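Local coordinates for protein glucoamylase (Thermoanaerobacterium thermosaccharolyticum, PDB 1LF6) that hydrolyses terminal alpha-1,4-linked glucose units successively from the non-reducing ends of glucan chains, releasing beta-D-glucose, at residues I20-G25 and K221-A226; Y199-Y204 and G228-G233. All coordinates share one frame; numbering follows the deposited sequence.

Contact 1 of 2, residues I20-G25 and K221-A226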
ATOM      1  N   ILE A  20     -16.605  37.244  -3.185  1.00 38.30           N
ATOM      2  CA  ILE A  20     -15.335  37.568  -3.824  1.00 38.60           C
ATOM      3  C   ILE A  20     -14.671  36.318  -4.408  1.00 38.97           C
ATOM      4  O   ILE A  20     -14.376  35.364  -3.689  1.00 38.58           O
ATOM      5  CB  ILE A  20     -14.364  38.210  -2.809  1.00 38.74           C
ATOM      6  CG1 ILE A  20     -15.093  39.294  -2.009  1.00 40.05           C
ATOM      7  CG2 ILE A  20     -13.174  38.822  -3.538  1.00 37.10           C
ATOM      8  CD1 ILE A  20     -14.572  39.456  -0.594  1.00 39.47           C
ATOM      9  N   SER A  21     -14.435  36.328  -5.715  1.00 38.21           N
ATOM     10  CA  SER A  21     -13.802  35.196  -6.375  1.00 37.46           C
ATOM     11  C   SER A  21     -12.295  35.388  -6.440  1.00 36.41           C
ATOM     12  O   SER A  21     -11.808  36.514  -6.548  1.00 35.55           O
ATOM     13  CB  SER A  21     -14.356  35.027  -7.789  1.00 36.26           C
ATOM     14  OG  SER A  21     -15.751  34.812  -7.759  1.00 37.94           O
ATOM     15  N   ALA A  22     -11.558  34.285  -6.360  1.00 36.64           N
ATOM     16  CA  ALA A  22     -10.103  34.334  -6.429  1.00 37.07           C
ATOM     17  C   ALA A  22      -9.714  34.836  -7.820  1.00 37.46           C
ATOM     18  O   ALA A  22     -10.479  34.688  -8.776  1.00 36.53           O
ATOM     19  CB  ALA A  22      -9.524  32.945  -6.181  1.00 37.46           C
ATOM     20  N   VAL A  23      -8.528  35.425  -7.933  1.00 37.08           N
ATOM     21  CA  VAL A  23      -8.070  35.961  -9.208  1.00 38.21           C
ATOM     22  C   VAL A  23      -6.778  35.328  -9.717  1.00 38.45           C
ATOM     23  O   VAL A  23      -6.015  34.739  -8.954  1.00 38.50           O
ATOM     24  CB  VAL A  23      -7.846  37.487  -9.111  1.00 38.49           C
ATOM     25  CG1 VAL A  23      -9.162  38.191  -8.834  1.00 40.14           C
ATOM     26  CG2 VAL A  23      -6.847  37.790  -8.008  1.00 39.58           C
ATOM     27  N   ASN A  24      -6.548  35.463 -11.020  1.00 38.32           N
ATOM     28  CA  ASN A  24      -5.346  34.942 -11.669  1.00 38.44           C
ATOM     29  C   ASN A  24      -5.172  33.433 -11.538  1.00 37.32           C
ATOM     30  O   ASN A  24      -4.089  32.956 -11.200  1.00 35.40           O
ATOM     31  CB  ASN A  24      -4.106  35.647 -11.114  1.00 39.83           C
ATOM     32  CG  ASN A  24      -4.194  37.154 -11.233  1.00 43.22           C
ATOM     33  OD1 ASN A  24      -4.416  37.692 -12.323  1.00 44.48           O
ATOM     34  ND2 ASN A  24      -4.013  37.848 -10.115  1.00 45.13           N
ATOM     35  N   GLY A  25      -6.238  32.690 -11.808  1.00 36.29           N
ATOM     36  CA  GLY A  25      -6.163  31.244 -11.733  1.00 36.28           C
ATOM     37  C   GLY A  25      -5.519  30.697 -12.991  1.00 35.93           C
ATOM     38  O   GLY A  25      -5.006  31.468 -13.799  1.00 36.57           O
ATOM     39  N   LYS A 221      -6.092  38.002   1.878  1.00 48.70           N
ATOM     40  CA  LYS A 221      -7.199  37.706   0.982  1.00 47.43           C
ATOM     41  C   LYS A 221      -8.215  36.798   1.661  1.00 45.70           C
ATOM     42  O   LYS A 221      -7.869  35.987   2.515  1.00 45.57           O
ATOM     43  CB  LYS A 221      -6.692  37.044  -0.302  1.00 49.18           C
ATOM     44  CG  LYS A 221      -5.845  37.945  -1.200  1.00 51.27           C
ATOM     45  CD  LYS A 221      -4.451  38.169  -0.638  1.00 53.49           C
ATOM     46  CE  LYS A 221      -3.572  38.926  -1.626  1.00 54.06           C
ATOM     47  NZ  LYS A 221      -2.160  39.013  -1.157  1.00 54.09           N
ATOM     48  N   HIS A 222      -9.476  36.945   1.274  1.00 44.50           N
ATOM     49  CA  HIS A 222     -10.546  36.139   1.843  1.00 43.59           C
ATOM     50  C   HIS A 222     -11.512  35.693   0.757  1.00 41.69           C
ATOM     51  O   HIS A 222     -12.728  35.870   0.871  1.00 41.86           O
ATOM     52  CB  HIS A 222     -11.287  36.936   2.919  1.00 46.68           C
ATOM     53  CG  HIS A 222     -10.471  37.179   4.153  1.00 49.26           C
ATOM     54  ND1 HIS A 222     -10.135  36.172   5.032  1.00 50.84           N
ATOM     55  CD2 HIS A 222      -9.894  38.306   4.634  1.00 49.90           C
ATOM     56  CE1 HIS A 222      -9.386  36.666   6.001  1.00 51.09           C
ATOM     57  NE2 HIS A 222      -9.225  37.959   5.783  1.00 51.39           N
ATOM     58  N   TYR A 223     -10.960  35.103  -0.296  1.00 38.87           N
ATOM     59  CA  TYR A 223     -11.755  34.627  -1.420  1.00 36.18           C
ATOM     60  C   TYR A 223     -12.691  33.509  -0.985  1.00 36.12           C
ATOM     61  O   TYR A 223     -12.344  32.702  -0.124  1.00 36.53           O
ATOM     62  CB  TYR A 223     -10.833  34.119  -2.526  1.00 34.59           C
ATOM     63  CG  TYR A 223      -9.810  35.130  -2.989  1.00 33.10           C
ATOM     64  CD1 TYR A 223     -10.204  36.379  -3.472  1.00 34.27           C
ATOM     65  CD2 TYR A 223      -8.451  34.824  -2.984  1.00 33.08           C
ATOM     66  CE1 TYR A 223      -9.267  37.293  -3.941  1.00 33.68           C
ATOM     67  CE2 TYR A 223      -7.508  35.729  -3.451  1.00 32.50           C
ATOM     68  CZ  TYR A 223      -7.922  36.960  -3.931  1.00 33.91           C
ATOM     69  OH  TYR A 223      -6.991  37.851  -4.416  1.00 36.73           O
ATOM     70  N   ASP A 224     -13.877  33.460  -1.582  1.00 35.20           N
ATOM     71  CA  ASP A 224     -14.842  32.423  -1.246  1.00 36.40           C
ATOM     72  C   ASP A 224     -15.243  31.627  -2.478  1.00 36.46           C
ATOM     73  O   ASP A 224     -16.264  30.937  -2.481  1.00 36.55           O
ATOM     74  CB  ASP A 224     -16.084  33.035  -0.575  1.00 35.88           C
ATOM     75  CG  ASP A 224     -16.843  33.998  -1.485  1.00 36.63           C
ATOM     76  OD1 ASP A 224     -17.760  34.681  -0.980  1.00 34.94           O
ATOM     77  OD2 ASP A 224     -16.540  34.074  -2.695  1.00 35.65           O
ATOM     78  N   SER A 225     -14.422  31.714  -3.520  1.00 36.99           N
ATOM     79  CA  SER A 225     -14.686  31.010  -4.770  1.00 36.48           C
ATOM     80  C   SER A 225     -13.421  30.897  -5.619  1.00 36.82           C
ATOM     81  O   SER A 225     -12.625  31.833  -5.692  1.00 36.69           O
ATOM     82  CB  SER A 225     -15.775  31.749  -5.555  1.00 36.91           C
ATOM     83  OG  SER A 225     -16.023  31.137  -6.807  1.00 36.92           O
ATOM     84  N   ALA A 226     -13.240  29.742  -6.256  1.00 36.80           N
ATOM     85  CA  ALA A 226     -12.076  29.497  -7.107  1.00 35.50           C
ATOM     86  C   ALA A 226     -12.200  28.137  -7.788  1.00 35.41           C
ATOM     87  O   ALA A 226     -12.931  27.263  -7.311  1.00 35.14           O
ATOM     88  CB  ALA A 226     -10.796  29.553  -6.275  1.00 34.01           C
TER
HETATM   89  O   HOH W   1     -12.234  32.273  -8.925  1.00 35.24           O
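A22 lays its backbone over one face of the Y223 ring: A22 CA sits 3.6 Å from the ring centroid, close to the normal, in a CH-pi contact. The edge of the same ring is met in its plane by I20, whose CG2 comes within 3.8 Å of Y223 CD1, the two side chains crossing at about a right angle. V23 also crosses the ring's long direction, its CG2 reaching the phenol end, 3.6 Å from Y223 OH. Beside this stack, A22 CB also meets A226 CB at 3.6 Å.

The backbones are tied on the same stretch. A22 N donates to S225 O at 2.8 Å, and D224 N to I20 O in a nearly straight bond (173°). A water bridges A22 O and S225 O, so S225 O takes a backbone N-H and a water O-H.

In this corner of the N-terminal domain, away from the catalytic site, the loop between strands 14-16 and 39-42 packs on the chain leading into strand 225-228, joined by one ring face, one carboxylate and two backbone bonds. The CG of D224 sits between the backbone N and the carbonyl carbon (chi1 63°), and from there OD2 accepts from I20 N, which approaches 42° out of the carboxylate plane. OD1 takes N19 N. D224 OD2 also lies 2.7 Å from I20 O; both are acceptors, and the closeness may raise the affinity of D224 for a proton.

Contact 2 of 2, residues Y199-Y204 and G228-G233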
ATOM      1  N   TYR A 199     -11.518  32.778   6.367  1.00 36.41           N
ATOM      2  CA  TYR A 199     -11.284  31.779   5.330  1.00 36.23           C
ATOM      3  C   TYR A 199     -10.876  32.404   4.002  1.00 37.05           C
ATOM      4  O   TYR A 199     -11.033  33.608   3.794  1.00 36.69           O
ATOM      5  CB  TYR A 199     -12.545  30.934   5.133  1.00 36.80           C
ATOM      6  CG  TYR A 199     -13.786  31.750   4.827  1.00 37.81           C
ATOM      7  CD1 TYR A 199     -13.942  32.388   3.595  1.00 38.45           C
ATOM      8  CD2 TYR A 199     -14.791  31.905   5.780  1.00 36.92           C
ATOM      9  CE1 TYR A 199     -15.069  33.163   3.321  1.00 37.69           C
ATOM     10  CE2 TYR A 199     -15.920  32.676   5.519  1.00 38.49           C
ATOM     11  CZ  TYR A 199     -16.056  33.303   4.290  1.00 39.30           C
ATOM     12  OH  TYR A 199     -17.173  34.073   4.035  1.00 38.81           O
ATOM     13  N   SER A 200     -10.352  31.573   3.106  1.00 36.62           N
ATOM     14  CA  SER A 200      -9.927  32.026   1.785  1.00 36.61           C
ATOM     15  C   SER A 200      -9.588  30.849   0.878  1.00 36.09           C
ATOM     16  O   SER A 200      -8.835  29.949   1.255  1.00 35.75           O
ATOM     17  CB  SER A 200      -8.708  32.945   1.899  1.00 36.69           C
ATOM     18  OG  SER A 200      -8.333  33.446   0.628  1.00 37.44           O
ATOM     19  N   ILE A 201     -10.154  30.863  -0.321  1.00 35.75           N
ATOM     20  CA  ILE A 201      -9.911  29.816  -1.301  1.00 34.59           C
ATOM     21  C   ILE A 201      -9.102  30.439  -2.434  1.00 34.69           C
ATOM     22  O   ILE A 201      -9.640  31.184  -3.257  1.00 35.79           O
ATOM     23  CB  ILE A 201     -11.238  29.265  -1.848  1.00 35.48           C
ATOM     24  CG1 ILE A 201     -12.110  28.796  -0.679  1.00 34.58           C
ATOM     25  CG2 ILE A 201     -10.972  28.115  -2.813  1.00 35.81           C
ATOM     26  CD1 ILE A 201     -13.516  28.413  -1.067  1.00 36.11           C
ATOM     27  N   GLY A 202      -7.805  30.146  -2.461  1.00 32.59           N
ATOM     28  CA  GLY A 202      -6.946  30.710  -3.487  1.00 31.98           C
ATOM     29  C   GLY A 202      -6.297  29.692  -4.407  1.00 31.51           C
ATOM     30  O   GLY A 202      -6.454  28.487  -4.230  1.00 30.73           O
ATOM     31  N   TYR A 203      -5.561  30.190  -5.394  1.00 31.61           N
ATOM     32  CA  TYR A 203      -4.881  29.342  -6.361  1.00 31.25           C
ATOM     33  C   TYR A 203      -3.467  28.995  -5.926  1.00 31.83           C
ATOM     34  O   TYR A 203      -2.711  29.863  -5.487  1.00 31.69           O
ATOM     35  CB  TYR A 203      -4.866  30.034  -7.723  1.00 29.08           C
ATOM     36  CG  TYR A 203      -6.244  30.136  -8.320  1.00 30.23           C
ATOM     37  CD1 TYR A 203      -6.942  28.989  -8.696  1.00 27.67           C
ATOM     38  CD2 TYR A 203      -6.872  31.373  -8.479  1.00 27.57           C
ATOM     39  CE1 TYR A 203      -8.226  29.066  -9.211  1.00 28.80           C
ATOM     40  CE2 TYR A 203      -8.162  31.458  -8.994  1.00 28.95           C
ATOM     41  CZ  TYR A 203      -8.833  30.301  -9.356  1.00 28.06           C
ATOM     42  OH  TYR A 203     -10.112  30.366  -9.851  1.00 29.02           O
ATOM     43  N   TYR A 204      -3.119  27.716  -6.053  1.00 33.15           N
ATOM     44  CA  TYR A 204      -1.806  27.211  -5.656  1.00 33.85           C
ATOM     45  C   TYR A 204      -0.640  28.002  -6.246  1.00 35.31           C
ATOM     46  O   TYR A 204      -0.531  28.160  -7.462  1.00 34.82           O
ATOM     47  CB  TYR A 204      -1.685  25.729  -6.043  1.00 34.23           C
ATOM     48  CG  TYR A 204      -0.382  25.082  -5.627  1.00 34.67           C
ATOM     49  CD1 TYR A 204       0.091  25.199  -4.322  1.00 35.19           C
ATOM     50  CD2 TYR A 204       0.376  24.347  -6.538  1.00 36.36           C
ATOM     51  CE1 TYR A 204       1.287  24.602  -3.930  1.00 36.17           C
ATOM     52  CE2 TYR A 204       1.576  23.744  -6.158  1.00 36.36           C
ATOM     53  CZ  TYR A 204       2.024  23.877  -4.851  1.00 37.34           C
ATOM     54  OH  TYR A 204       3.207  23.289  -4.465  1.00 35.41           O
ATOM     55  N   GLY A 228      -9.601  25.293  -9.998  1.00 31.52           N
ATOM     56  CA  GLY A 228      -8.334  24.893 -10.584  1.00 30.28           C
ATOM     57  C   GLY A 228      -7.519  24.215  -9.498  1.00 29.58           C
ATOM     58  O   GLY A 228      -8.069  23.442  -8.706  1.00 27.75           O
ATOM     59  N   ASN A 229      -6.216  24.476  -9.466  1.00 29.15           N
ATOM     60  CA  ASN A 229      -5.367  23.912  -8.423  1.00 29.68           C
ATOM     61  C   ASN A 229      -5.507  24.869  -7.248  1.00 29.46           C
ATOM     62  O   ASN A 229      -4.765  25.840  -7.122  1.00 30.15           O
ATOM     63  CB  ASN A 229      -3.906  23.830  -8.871  1.00 30.26           C
ATOM     64  CG  ASN A 229      -3.608  22.561  -9.653  1.00 32.58           C
ATOM     65  OD1 ASN A 229      -3.895  22.465 -10.842  1.00 31.27           O
ATOM     66  ND2 ASN A 229      -3.044  21.569  -8.972  1.00 34.83           N
ATOM     67  N   ILE A 230      -6.476  24.584  -6.391  1.00 28.54           N
ATOM     68  CA  ILE A 230      -6.762  25.448  -5.261  1.00 28.84           C
ATOM     69  C   ILE A 230      -6.310  24.935  -3.901  1.00 29.57           C
ATOM     70  O   ILE A 230      -5.939  23.775  -3.740  1.00 28.52           O
ATOM     71  CB  ILE A 230      -8.266  25.725  -5.185  1.00 27.35           C
ATOM     72  CG1 ILE A 230      -9.017  24.425  -4.895  1.00 28.58           C
ATOM     73  CG2 ILE A 230      -8.747  26.310  -6.508  1.00 27.43           C
ATOM     74  CD1 ILE A 230     -10.514  24.596  -4.712  1.00 29.87           C
ATOM     75  N   ILE A 231      -6.352  25.835  -2.925  1.00 30.73           N
ATOM     76  CA  ILE A 231      -5.992  25.534  -1.548  1.00 31.38           C
ATOM     77  C   ILE A 231      -7.008  26.255  -0.661  1.00 31.75           C
ATOM     78  O   ILE A 231      -7.130  27.483  -0.701  1.00 32.31           O
ATOM     79  CB  ILE A 231      -4.574  26.029  -1.229  1.00 32.06           C
ATOM     80  CG1 ILE A 231      -3.573  25.320  -2.144  1.00 32.85           C
ATOM     81  CG2 ILE A 231      -4.251  25.780   0.244  1.00 32.96           C
ATOM     82  CD1 ILE A 231      -2.156  25.768  -1.960  1.00 36.09           C
ATOM     83  N   GLU A 232      -7.760  25.487   0.115  1.00 29.20           N
ATOM     84  CA  GLU A 232      -8.755  26.072   0.993  1.00 29.66           C
ATOM     85  C   GLU A 232      -8.124  26.325   2.355  1.00 29.05           C
ATOM     86  O   GLU A 232      -7.909  25.400   3.134  1.00 28.99           O
ATOM     87  CB  GLU A 232      -9.972  25.144   1.078  1.00 28.47           C
ATOM     88  CG  GLU A 232     -10.590  24.924  -0.297  1.00 28.33           C
ATOM     89  CD  GLU A 232     -11.969  24.300  -0.268  1.00 30.26           C
ATOM     90  OE1 GLU A 232     -12.725  24.520  -1.243  1.00 30.29           O
ATOM     91  OE2 GLU A 232     -12.304  23.591   0.709  1.00 29.41           O
ATOM     92  N   GLY A 233      -7.798  27.591   2.607  1.00 28.62           N
ATOM     93  CA  GLY A 233      -7.167  27.975   3.856  1.00 29.14           C
ATOM     94  C   GLY A 233      -8.113  28.629   4.843  1.00 29.94           C
ATOM     95  O   GLY A 233      -9.149  29.178   4.466  1.00 30.66           O
TER
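I201 and E232 lie side by side, pointing the same way from a non-hydrogen-bonded pair of two antiparallel strands, and I230 lies alongside I201 as well. This side is buried: I201 CG2 meets I230 CD1 at 4.0 Å, while I201 CD1 reaches the carboxylate end of E232. CG1 of I230 takes the place between backbone N and carbonyl carbon (chi1 65°), and its other branch, CG2, reaches Y203, 3.9 Å from Y203 CE1. N229 O and G228 N lie near the plane of the Y203 ring, at its edge, and its hydroxyl is bonded to R227 N.

The opposite face carries S200 and I231 but no side chain from G202 or G233. Between the strands, S200 and G233 form a hydrogen-bonded pair with two bonds, and so do G202 and I231, although G202 N to I231 O is long at 3.3 Å. Beyond the last pair, Y204 N donates to N229 O at 2.7 Å, nearly straight at 173°.

The ends are less enclosed. Y204 has CG anti to the backbone N (chi1 -178°); its ring leads away from the other strand and is partly exposed, yet its edge makes the closest side-chain approach of the contact, Y204 CD1 to I231 CD1 at 3.3 Å. Y199, at the other end, is partly exposed too, and gives mainly a CA-H...O contact to G233 O.

Strand 198-203 is the outermost strand of an antiparallel sheet, and 230-236 separates it from 150-157, where I231 touches A154. Across the sandwich, I201 and Y199 pack on V170 of strand 166-173, and E232 on L179 and A181 of strand 176-183.

Contacts 1 and 2 have centres about 8 Å apart and share strand 198-203 as their meeting ground. Y223 O lies 2.9 Å from I201 N and H222 ND1 3.0 Å from Y199 O, both probable hydrogen bonds, and S200 OG is bonded to Y223 N. Through the Y223 and H222 bonds, contact 1 borders the edge of 198-203 that does not pair with 230-236, and G25 CA packs against the Y203 ring, 3.3 Å from Y203 CD2. Strand 225-228 leads directly into 230-236, carrying one contact into the other. Both belong to the N-terminal beta-sandwich and lie away from the probable catalytic residues E435 and E438.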